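Local coordinates for topoisomerase I-like protein (Leishmania donovani, PDB 2B9S) that probably relaxes supercoiled DNA by cutting and resealing one strand, as part of a heterodimeric type IB topoisomerase, at residues R48-T53 / Q93-R98; C143-R148 / T211-A216; A280-D285 / P341-L346; N293-G296 / D301-G304. All coordinates share one frame; numbering follows the deposited sequence.

Contact 1 (R48-T53 / Q93-R98)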
# COMPACT_ATOMS: atom_id res chain seq x y z
N ARG D 48 9.67 29.53 -31.20
CA ARG D 48 10.49 28.88 -32.25
C ARG D 48 10.43 27.35 -32.14
O ARG D 48 10.56 26.78 -31.06
CB ARG D 48 11.95 29.39 -32.21
N GLU D 49 10.22 26.67 -33.26
CA GLU D 49 10.15 25.21 -33.27
C GLU D 49 11.40 24.60 -32.65
O GLU D 49 12.51 25.08 -32.88
CB GLU D 49 9.95 24.70 -34.70
CG GLU D 49 9.96 23.20 -34.86
CD GLU D 49 10.06 22.78 -36.32
OE1 GLU D 49 9.97 23.67 -37.19
OE2 GLU D 49 10.20 21.57 -36.59
N PHE D 50 11.20 23.53 -31.87
CA PHE D 50 12.29 22.83 -31.20
C PHE D 50 12.17 21.32 -31.37
O PHE D 50 11.14 20.71 -31.06
CB PHE D 50 12.36 23.25 -29.73
CG PHE D 50 13.45 22.56 -28.93
CD1 PHE D 50 13.13 21.55 -28.02
CD2 PHE D 50 14.78 22.93 -29.07
CE1 PHE D 50 14.12 20.92 -27.28
CE2 PHE D 50 15.77 22.32 -28.32
CZ PHE D 50 15.43 21.30 -27.41
N LYS D 51 13.23 20.72 -31.90
CA LYS D 51 13.31 19.29 -32.14
C LYS D 51 14.04 18.60 -31.00
O LYS D 51 14.95 19.18 -30.37
CB LYS D 51 14.03 18.99 -33.47
CG LYS D 51 13.28 19.50 -34.70
CD LYS D 51 13.92 18.96 -35.96
CE LYS D 51 13.37 19.63 -37.22
NZ LYS D 51 14.25 19.32 -38.39
N MET D 52 13.65 17.35 -30.76
CA MET D 52 14.15 16.57 -29.64
C MET D 52 14.65 15.19 -30.05
O MET D 52 14.11 14.55 -30.96
CB MET D 52 13.03 16.40 -28.61
CG MET D 52 12.71 17.68 -27.84
SD MET D 52 11.20 17.57 -26.86
CE MET D 52 9.90 17.36 -28.06
N THR D 53 15.70 14.73 -29.36
CA THR D 53 16.06 13.32 -29.36
C THR D 53 14.89 12.53 -28.77
O THR D 53 14.12 13.10 -27.98
CB THR D 53 17.31 13.05 -28.47
OG1 THR D 53 16.96 13.15 -27.08
CG2 THR D 53 18.47 14.02 -28.82
N GLN D 93 23.40 21.01 -26.67
CA GLN D 93 23.17 22.46 -26.73
C GLN D 93 21.72 22.72 -27.08
O GLN D 93 21.20 22.13 -28.02
CB GLN D 93 24.12 23.14 -27.76
N HIS D 94 21.06 23.60 -26.32
CA HIS D 94 19.63 23.88 -26.53
C HIS D 94 19.29 25.21 -25.87
O HIS D 94 20.05 25.70 -25.00
CB HIS D 94 18.75 22.79 -25.91
CG HIS D 94 18.77 22.78 -24.42
ND1 HIS D 94 19.73 22.11 -23.69
CD2 HIS D 94 17.99 23.40 -23.52
CE1 HIS D 94 19.52 22.31 -22.40
NE2 HIS D 94 18.47 23.09 -22.27
N PRO D 95 18.16 25.83 -26.30
CA PRO D 95 17.75 27.11 -25.74
C PRO D 95 16.73 27.08 -24.57
O PRO D 95 16.27 28.16 -24.15
CB PRO D 95 17.13 27.80 -26.97
CG PRO D 95 16.45 26.66 -27.70
CD PRO D 95 17.25 25.41 -27.39
N ILE D 96 16.39 25.89 -24.04
CA ILE D 96 15.33 25.73 -23.02
C ILE D 96 15.77 26.24 -21.62
O ILE D 96 16.64 25.66 -20.97
CB ILE D 96 14.81 24.25 -22.92
CG1 ILE D 96 14.62 23.59 -24.31
CG2 ILE D 96 13.57 24.14 -22.06
CD1 ILE D 96 13.51 24.15 -25.18
N ARG D 97 15.16 27.32 -21.14
CA ARG D 97 15.59 27.89 -19.84
C ARG D 97 14.43 28.06 -18.86
O ARG D 97 14.64 28.14 -17.64
CB ARG D 97 16.35 29.22 -20.04
N ARG D 98 13.22 28.11 -19.38
CA ARG D 98 12.04 28.36 -18.58
C ARG D 98 10.85 27.58 -19.12
O ARG D 98 10.52 27.70 -20.29
CB ARG D 98 11.73 29.89 -18.52
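The phenyl ring of F50, reaching across from strand 48-50, is met in turn by H94, P95 and I96 of the loop at 93-98. Its CG stands anti to the backbone N (chi1 179°), which carries the ring away from its own strand into the loop. H94 comes first and uses only its methylene: CB lies 3.9 Å from F50 CE2. Its imidazole is turned back along its own segment, where NE2 makes a weak bond to I96 O (3.4 Å) and ND1 another weak one to R92 O, outside the two segments. P95 follows, setting CD 3.6 Å from F50 CE2. I96 then places its terminal methyl over the middle of one face. CD1 sits 3.8 Å from the centroid of the F50 ring and only 10° off the ring normal, a CH-pi contact, and CG1 comes within 3.9 Å of F50 CZ. The joint is therefore entirely apolar, gathered round one aromatic ring. It belongs to the DNA-binding fragment but lies about 21 Å, nearest atoms, from the DNA. Strand 48-50 is an outer strand of a small antiparallel sheet, bonded to strand 43-45 through F50 and I43. Helix 75-89 packs against the loop, with R86 and L89 at H94 and F82 at I96.

Contact 2 (C143-R148 / T211-A216). With nucleotides of chain A.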
# COMPACT_ATOMS: atom_id res chain seq x y z
N CYS D 143 4.42 -19.11 -11.80
CA CYS D 143 5.68 -19.69 -11.37
C CYS D 143 5.38 -21.05 -10.73
O CYS D 143 4.22 -21.42 -10.57
CB CYS D 143 6.39 -18.74 -10.38
SG CYS D 143 5.70 -18.70 -8.73
N VAL D 144 6.42 -21.79 -10.36
CA VAL D 144 6.24 -23.05 -9.66
C VAL D 144 7.02 -22.96 -8.35
O VAL D 144 8.24 -22.90 -8.34
CB VAL D 144 6.65 -24.30 -10.54
CG1 VAL D 144 6.48 -25.60 -9.76
CG2 VAL D 144 5.83 -24.37 -11.83
N TRP D 145 6.26 -22.94 -7.26
CA TRP D 145 6.78 -22.78 -5.91
C TRP D 145 6.57 -24.11 -5.21
O TRP D 145 5.42 -24.51 -4.97
CB TRP D 145 5.98 -21.67 -5.21
CG TRP D 145 6.34 -21.35 -3.78
CD1 TRP D 145 6.16 -22.15 -2.69
CD2 TRP D 145 6.89 -20.12 -3.28
NE1 TRP D 145 6.60 -21.52 -1.55
CE2 TRP D 145 7.04 -20.26 -1.88
CE3 TRP D 145 7.30 -18.91 -3.89
CZ2 TRP D 145 7.57 -19.24 -1.06
CZ3 TRP D 145 7.84 -17.90 -3.07
CH2 TRP D 145 7.97 -18.08 -1.68
N ASP D 146 7.66 -24.79 -4.88
CA ASP D 146 7.64 -26.12 -4.28
C ASP D 146 6.73 -27.12 -5.03
O ASP D 146 5.94 -27.84 -4.42
CB ASP D 146 7.22 -26.04 -2.80
CG ASP D 146 8.33 -25.55 -1.90
OD1 ASP D 146 9.48 -25.44 -2.34
OD2 ASP D 146 8.04 -25.27 -0.71
N GLY D 147 6.83 -27.12 -6.37
CA GLY D 147 6.04 -28.04 -7.21
C GLY D 147 4.62 -27.61 -7.53
O GLY D 147 3.99 -28.17 -8.42
N ARG D 148 4.11 -26.61 -6.81
CA ARG D 148 2.78 -26.06 -7.05
C ARG D 148 2.82 -24.81 -7.94
O ARG D 148 3.66 -23.92 -7.77
CB ARG D 148 2.07 -25.77 -5.74
N THR D 211 15.21 -17.81 1.81
CA THR D 211 14.67 -17.12 2.98
C THR D 211 13.80 -15.92 2.60
O THR D 211 13.27 -15.23 3.49
CB THR D 211 15.78 -16.65 3.96
OG1 THR D 211 16.63 -15.70 3.29
CG2 THR D 211 16.62 -17.83 4.47
N VAL D 212 13.67 -15.66 1.29
CA VAL D 212 12.79 -14.60 0.78
C VAL D 212 11.72 -15.13 -0.20
O VAL D 212 11.85 -16.26 -0.67
CB VAL D 212 13.59 -13.34 0.20
CG1 VAL D 212 14.51 -12.75 1.29
CG2 VAL D 212 14.38 -13.68 -1.07
N THR D 213 10.70 -14.32 -0.49
CA THR D 213 9.50 -14.75 -1.24
C THR D 213 9.35 -14.03 -2.58
O THR D 213 8.33 -14.17 -3.27
CB THR D 213 8.17 -14.45 -0.47
OG1 THR D 213 8.00 -13.03 -0.33
CG2 THR D 213 8.14 -15.10 0.88
N TRP D 214 10.36 -13.23 -2.94
CA TRP D 214 10.30 -12.44 -4.16
C TRP D 214 11.06 -13.09 -5.30
O TRP D 214 12.04 -13.83 -5.05
CB TRP D 214 10.80 -11.01 -3.92
CG TRP D 214 12.16 -10.81 -3.29
CD1 TRP D 214 12.43 -10.60 -1.96
CD2 TRP D 214 13.43 -10.71 -3.97
NE1 TRP D 214 13.78 -10.41 -1.78
CE2 TRP D 214 14.41 -10.46 -3.00
CE3 TRP D 214 13.83 -10.81 -5.31
CZ2 TRP D 214 15.76 -10.32 -3.31
CZ3 TRP D 214 15.17 -10.66 -5.62
CH2 TRP D 214 16.12 -10.41 -4.63
N LEU D 215 10.62 -12.82 -6.53
CA LEU D 215 11.21 -13.45 -7.72
C LEU D 215 12.16 -12.51 -8.44
O LEU D 215 13.06 -12.94 -9.19
CB LEU D 215 10.12 -13.92 -8.71
CG LEU D 215 8.86 -14.60 -8.17
CD1 LEU D 215 7.91 -15.10 -9.31
CD2 LEU D 215 9.18 -15.71 -7.20
N ALA D 216 11.96 -11.21 -8.24
CA ALA D 216 12.81 -10.19 -8.83
C ALA D 216 12.73 -8.89 -8.03
O ALA D 216 11.75 -8.66 -7.31
CB ALA D 216 12.44 -9.97 -10.33
P DC A 8 10.02 -11.41 2.25
OP1 DC A 8 10.68 -12.20 3.27
OP2 DC A 8 10.18 -11.83 0.82
O5' DC A 8 8.43 -11.23 2.34
C5' DC A 8 7.68 -11.05 3.47
C4' DC A 8 6.97 -9.69 3.55
O4' DC A 8 7.76 -8.56 3.13
C3' DC A 8 5.65 -9.43 2.86
O3' DC A 8 4.63 -10.24 3.45
C2' DC A 8 5.48 -7.96 3.28
C1' DC A 8 6.92 -7.47 3.46
N1 DC A 8 7.20 -6.26 2.61
C2 DC A 8 6.79 -5.01 3.09
O2 DC A 8 6.22 -4.93 4.19
N3 DC A 8 7.02 -3.90 2.34
C4 DC A 8 7.63 -4.01 1.15
N4 DC A 8 7.83 -2.87 0.47
C5 DC A 8 8.05 -5.29 0.62
C6 DC A 8 7.81 -6.38 1.38
P DA A 7 15.71 -8.34 0.59
OP1 DA A 7 16.38 -9.66 0.58
OP2 DA A 7 15.56 -7.54 -0.63
O5' DA A 7 14.26 -8.56 1.20
C5' DA A 7 14.11 -9.10 2.48
C4' DA A 7 12.64 -9.07 2.87
O4' DA A 7 12.36 -7.75 3.41
C3' DA A 7 11.60 -9.30 1.78
O3' DA A 7 10.49 -9.90 2.42
C2' DA A 7 11.14 -7.91 1.43
C1' DA A 7 11.15 -7.31 2.84
N9 DA A 7 11.10 -5.85 2.85
C8 DA A 7 11.73 -5.03 1.96
N7 DA A 7 11.50 -3.78 2.18
C5 DA A 7 10.67 -3.75 3.26
C6 DA A 7 10.08 -2.68 3.95
N6 DA A 7 10.28 -1.40 3.60
N1 DA A 7 9.29 -2.99 4.99
C2 DA A 7 9.13 -4.28 5.32
N3 DA A 7 9.62 -5.36 4.73
C4 DA A 7 10.39 -5.02 3.69
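W145 points the six-membered end of its indole at T213, and C143, on the same strand, meets L215 further along the loop. A chi1 of 179° extends the tryptophan outward from its strand, which is what brings CH2 and CZ3 up to the loop. T213 CA lies at the ring edge, close to the ring plane, 3.7 Å from W145 CH2, while T213 CB is 3.8 Å from the same carbon. The indole thus packs on CA and CB of T213, whose hydroxyl bonds to the DNA. There T213 holds a single phosphate oxygen, OP2 of DC8 of chain A, with two donors: its backbone N at 2.9 Å (N-H...O angle 155°) and its OG1 at 2.7 Å. The OG1 sits between the backbone N and the carbonyl carbon (chi1 65°), and both donors meet at OP2. L215 supplies the second, looser patch, its CD1 lying 4.1 Å from C143 CB. By packing on T213, which binds the phosphate, W145 forms a second shell, consistent with a part of the protein that grips DNA. The first segment ends in a type I' turn from W145 to R148, the tight hairpin linking strands 142-145 and 148-151. The loop at 211-216 runs into strand 216-219 of a mixed sheet. L25 of strand 25-26 touches both W145 and L215, and V237 of helix 236-266 touches both W145 and T213.

Contact 3 (A280-D285 / P341-L346)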
# COMPACT_ATOMS: atom_id res chain seq x y z
N ALA D 280 0.41 6.29 24.14
CA ALA D 280 0.53 5.86 22.75
C ALA D 280 -0.15 4.52 22.56
O ALA D 280 -0.93 4.34 21.61
CB ALA D 280 1.99 5.80 22.32
N MET D 281 0.11 3.58 23.48
CA MET D 281 -0.57 2.29 23.36
C MET D 281 -2.07 2.36 23.67
O MET D 281 -2.86 1.62 23.10
CB MET D 281 0.21 1.13 24.03
CG MET D 281 0.51 1.23 25.48
SD MET D 281 1.86 0.10 25.92
CE MET D 281 0.95 -1.39 26.33
N TYR D 282 -2.48 3.32 24.50
CA TYR D 282 -3.88 3.65 24.69
C TYR D 282 -4.56 4.13 23.39
O TYR D 282 -5.69 3.71 23.09
CB TYR D 282 -4.01 4.71 25.78
CG TYR D 282 -5.40 5.29 25.93
CD1 TYR D 282 -6.39 4.62 26.66
CD2 TYR D 282 -5.72 6.53 25.37
CE1 TYR D 282 -7.66 5.15 26.82
CE2 TYR D 282 -7.00 7.07 25.51
CZ TYR D 282 -7.97 6.38 26.24
OH TYR D 282 -9.23 6.92 26.39
N PHE D 283 -3.89 5.03 22.66
CA PHE D 283 -4.37 5.50 21.36
C PHE D 283 -4.45 4.40 20.31
O PHE D 283 -5.43 4.32 19.60
CB PHE D 283 -3.52 6.65 20.80
CG PHE D 283 -3.72 7.97 21.50
CD1 PHE D 283 -4.80 8.18 22.35
CD2 PHE D 283 -2.83 9.01 21.27
CE1 PHE D 283 -4.97 9.40 23.00
CE2 PHE D 283 -3.00 10.24 21.89
CZ PHE D 283 -4.08 10.43 22.77
N ILE D 284 -3.40 3.60 20.21
CA ILE D 284 -3.31 2.50 19.23
C ILE D 284 -4.38 1.43 19.51
O ILE D 284 -5.03 0.93 18.58
CB ILE D 284 -1.88 1.88 19.21
CG1 ILE D 284 -0.87 2.89 18.65
CG2 ILE D 284 -1.85 0.57 18.45
CD1 ILE D 284 0.59 2.50 18.82
N ASP D 285 -4.56 1.11 20.79
CA ASP D 285 -5.61 0.21 21.24
C ASP D 285 -7.02 0.76 20.98
O ASP D 285 -7.80 0.13 20.26
CB ASP D 285 -5.44 -0.12 22.73
CG ASP D 285 -6.59 -0.95 23.31
OD1 ASP D 285 -7.42 -1.49 22.55
OD2 ASP D 285 -6.64 -1.07 24.55
N PRO D 341 -9.85 10.67 32.05
CA PRO D 341 -9.30 11.89 32.67
C PRO D 341 -7.80 11.83 32.95
O PRO D 341 -7.13 12.86 32.90
CB PRO D 341 -10.10 12.03 33.99
CG PRO D 341 -10.92 10.79 34.13
CD PRO D 341 -11.02 10.13 32.78
N GLU D 342 -7.28 10.64 33.25
CA GLU D 342 -5.86 10.44 33.50
C GLU D 342 -5.01 10.60 32.22
O GLU D 342 -3.84 10.97 32.32
CB GLU D 342 -5.61 9.07 34.13
N VAL D 343 -5.61 10.32 31.06
CA VAL D 343 -4.94 10.48 29.76
C VAL D 343 -5.02 11.94 29.34
O VAL D 343 -4.04 12.49 28.82
CB VAL D 343 -5.55 9.53 28.67
CG1 VAL D 343 -5.24 10.01 27.24
CG2 VAL D 343 -5.06 8.10 28.88
N TYR D 344 -6.17 12.55 29.59
CA TYR D 344 -6.36 13.96 29.27
C TYR D 344 -5.40 14.87 30.04
O TYR D 344 -4.85 15.81 29.46
CB TYR D 344 -7.82 14.37 29.49
CG TYR D 344 -8.15 15.80 29.09
CD1 TYR D 344 -7.84 16.87 29.95
CD2 TYR D 344 -8.77 16.08 27.87
CE1 TYR D 344 -8.13 18.18 29.60
CE2 TYR D 344 -9.08 17.39 27.52
CZ TYR D 344 -8.75 18.44 28.39
OH TYR D 344 -9.04 19.74 28.07
N ALA D 345 -5.17 14.56 31.32
CA ALA D 345 -4.21 15.28 32.16
C ALA D 345 -2.74 15.08 31.75
O ALA D 345 -1.93 16.02 31.82
CB ALA D 345 -4.40 14.88 33.61
N LEU D 346 -2.40 13.85 31.38
CA LEU D 346 -1.10 13.51 30.79
C LEU D 346 -0.83 14.30 29.50
O LEU D 346 0.25 14.83 29.33
CB LEU D 346 -1.02 12.00 30.53
CG LEU D 346 -0.68 11.07 31.70
CD1 LEU D 346 -0.80 9.60 31.31
CD2 LEU D 346 0.70 11.36 32.26
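V343 packs against Y282 where helix 341-351 meets helix 272-287, a helix-helix packing in the catalytic core of a type IB topoisomerase. The close part is small and apolar. V343 CG2 lies over the centre of one face of the Y282 ring, 3.9 Å from the ring centroid and 12° off the normal, a CH-pi contact; V343 CG1, on the same side, hangs out beyond the rim, 3.8 Å from Y282 CE2. With chi1 at 172° the tyrosine ring is sent out toward the neighbouring helix, and this presents the face to the valine. F283 joins more loosely, its CE1 4.3 Å from V343 CG1. One valine is thus shared by two aromatic rings of consecutive residues, and F267 and V279 also touch it.

The other side of helix 341-351 is far less enclosed: P341 and A345 are exposed, and neither meets the first segment. Y344 packs on V339 and its OH makes a weak hydrogen bond to M316 O. Other flanks of helix 272-287 are buried instead, where M281 and I284 pack on helix 366-373 and D285 forms a salt bridge with R260. At the far end of the tyrosine, Y282 OH makes a weak hydrogen bond with L340 N, just ahead of helix 341-351.

Contact 4 (N293-G296 / D301-G304). With nucleotides of chain C.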
# COMPACT_ATOMS: atom_id res chain seq x y z
N ASN D 293 5.91 5.83 12.09
CA ASN D 293 7.36 5.93 11.93
C ASN D 293 7.77 7.30 11.38
O ASN D 293 7.01 7.95 10.64
CB ASN D 293 7.88 4.81 11.02
CG ASN D 293 8.02 3.49 11.75
OD1 ASN D 293 8.98 3.29 12.51
ND2 ASN D 293 7.06 2.58 11.54
N GLU D 294 8.97 7.74 11.75
CA GLU D 294 9.52 8.99 11.26
C GLU D 294 9.70 8.95 9.74
O GLU D 294 10.10 7.93 9.17
CB GLU D 294 10.87 9.29 11.94
CG GLU D 294 11.25 10.79 11.89
CD GLU D 294 12.73 11.08 12.16
OE1 GLU D 294 13.44 10.20 12.70
OE2 GLU D 294 13.18 12.21 11.81
N LYS D 295 9.40 10.08 9.11
CA LYS D 295 9.55 10.25 7.66
C LYS D 295 10.70 11.18 7.28
O LYS D 295 11.03 12.11 8.02
CB LYS D 295 8.23 10.74 7.08
CG LYS D 295 7.12 9.70 7.31
CD LYS D 295 5.84 10.06 6.67
CE LYS D 295 6.02 10.06 5.19
NZ LYS D 295 4.86 10.66 4.53
N GLY D 296 11.31 10.92 6.12
CA GLY D 296 12.40 11.75 5.58
C GLY D 296 11.98 13.11 5.05
O GLY D 296 10.79 13.39 4.90
N ASP D 301 4.61 15.20 4.52
CA ASP D 301 4.58 15.33 5.98
C ASP D 301 3.28 14.68 6.50
O ASP D 301 2.19 15.24 6.39
CB ASP D 301 4.68 16.83 6.31
CG ASP D 301 4.50 17.13 7.78
OD1 ASP D 301 4.43 16.19 8.62
OD2 ASP D 301 4.47 18.35 8.09
N THR D 302 3.39 13.44 6.97
CA THR D 302 2.24 12.73 7.51
C THR D 302 2.67 12.05 8.78
O THR D 302 3.85 11.84 9.01
CB THR D 302 1.57 11.71 6.53
OG1 THR D 302 2.45 10.60 6.28
CG2 THR D 302 1.12 12.37 5.24
N VAL D 303 1.69 11.74 9.62
CA VAL D 303 2.00 11.25 10.95
C VAL D 303 1.12 10.07 11.32
O VAL D 303 0.07 9.84 10.71
CB VAL D 303 1.86 12.39 12.02
CG1 VAL D 303 2.80 13.57 11.68
CG2 VAL D 303 0.41 12.87 12.13
N GLY D 304 1.58 9.31 12.29
CA GLY D 304 0.74 8.35 13.00
C GLY D 304 1.00 8.58 14.47
O GLY D 304 1.48 9.64 14.87
P DG C 15 2.75 7.70 4.21
OP1 DG C 15 1.78 8.80 4.15
OP2 DG C 15 4.20 7.97 4.09
O5' DG C 15 2.42 6.84 5.53
C5' DG C 15 3.32 5.90 6.08
C4' DG C 15 2.77 4.48 6.15
O4' DG C 15 3.00 3.76 4.90
C3' DG C 15 3.52 3.66 7.18
O3' DG C 15 2.94 3.90 8.45
C2' DG C 15 3.30 2.24 6.70
C1' DG C 15 3.30 2.40 5.20
N9 DG C 15 4.47 1.99 4.39
C8 DG C 15 5.28 2.81 3.64
N7 DG C 15 6.23 2.18 3.00
C5 DG C 15 5.98 0.85 3.31
C6 DG C 15 6.67 -0.31 2.90
O6 DG C 15 7.61 -0.38 2.14
N1 DG C 15 6.18 -1.47 3.47
C2 DG C 15 5.11 -1.51 4.34
N2 DG C 15 4.76 -2.71 4.77
N3 DG C 15 4.44 -0.44 4.74
C4 DG C 15 4.92 0.71 4.18
P DT C 16 3.67 3.59 9.84
OP1 DT C 16 2.71 4.04 10.86
OP2 DT C 16 5.07 4.06 9.81
O5' DT C 16 3.77 2.00 9.86
C5' DT C 16 2.63 1.14 9.86
C4' DT C 16 3.19 -0.27 9.95
O4' DT C 16 3.95 -0.57 8.75
C3' DT C 16 4.14 -0.55 11.12
O3' DT C 16 3.73 -1.76 11.77
C2' DT C 16 5.53 -0.76 10.51
C1' DT C 16 5.18 -1.22 9.11
N1 DT C 16 6.19 -0.78 8.13
C2 DT C 16 6.88 -1.72 7.42
O2 DT C 16 6.71 -2.90 7.59
N3 DT C 16 7.80 -1.22 6.53
C4 DT C 16 8.06 0.12 6.29
O4 DT C 16 8.88 0.44 5.44
C5 DT C 16 7.27 1.08 7.06
C7 DT C 16 7.41 2.60 6.91
C6 DT C 16 6.39 0.57 7.93
O HOH W 1 5.32 10.14 10.71
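K295 and T302 meet between two irregular, extended segments of one loop, whose closest CA atoms, those of K295 and D301, are 7.3 Å apart. A water bridges the backbones, donating to N293 O and to T302 O at 2.8 Å each. The lysine side chain bends at chi3 (65°), bringing its amino group round to T302 and the DNA. NZ donates to T302 OG1 at 3.0 Å and to OP2 of DG15 of chain C at 2.8 Å, and A300 O takes a further bond from it. T302 OG1 in turn donates to the other phosphate oxygen, DG15 OP1 of chain C, at 2.9 Å, so the hydroxyl accepts from the lysine and gives to the DNA. The phosphate is gripped at both non-bridging oxygens by a pair already joined to each other. One nucleotide on, N293 clasps a single oxygen with two donors: its backbone N and its ND2 each lie 3.0 Å from OP2 of DT16 of chain C. Chemically, these bonds go to the phosphate groups and would hold two successive ones in place, with the lysine probably charged and its charge offset by the phosphate. The side chain of T302 is about 11 Å from the vanadate ion, so this grip is consistent with fixing the DNA backbone close to the active site.

Along the chain, contacts 1 and 2 come in series within the DNA-binding fragment, their centres about 48 Å apart; contacts 3 and 4 follow in the catalytic core. Contact 4 falls in the connection between the two helices that contact 3 packs together, with centres about 20 Å apart. Contacts 1 and 3 lie farthest from each other, about 59 Å between centres and on opposite sides of the chain's centre. Contacts 2 and 4, about 33 Å apart between centres, likewise lie across that centre, and each binds phosphates of a different DNA strand, as expected of a clamp closing round the duplex. Helix 236-266 touches contact 2 near its start and contact 3 near its end.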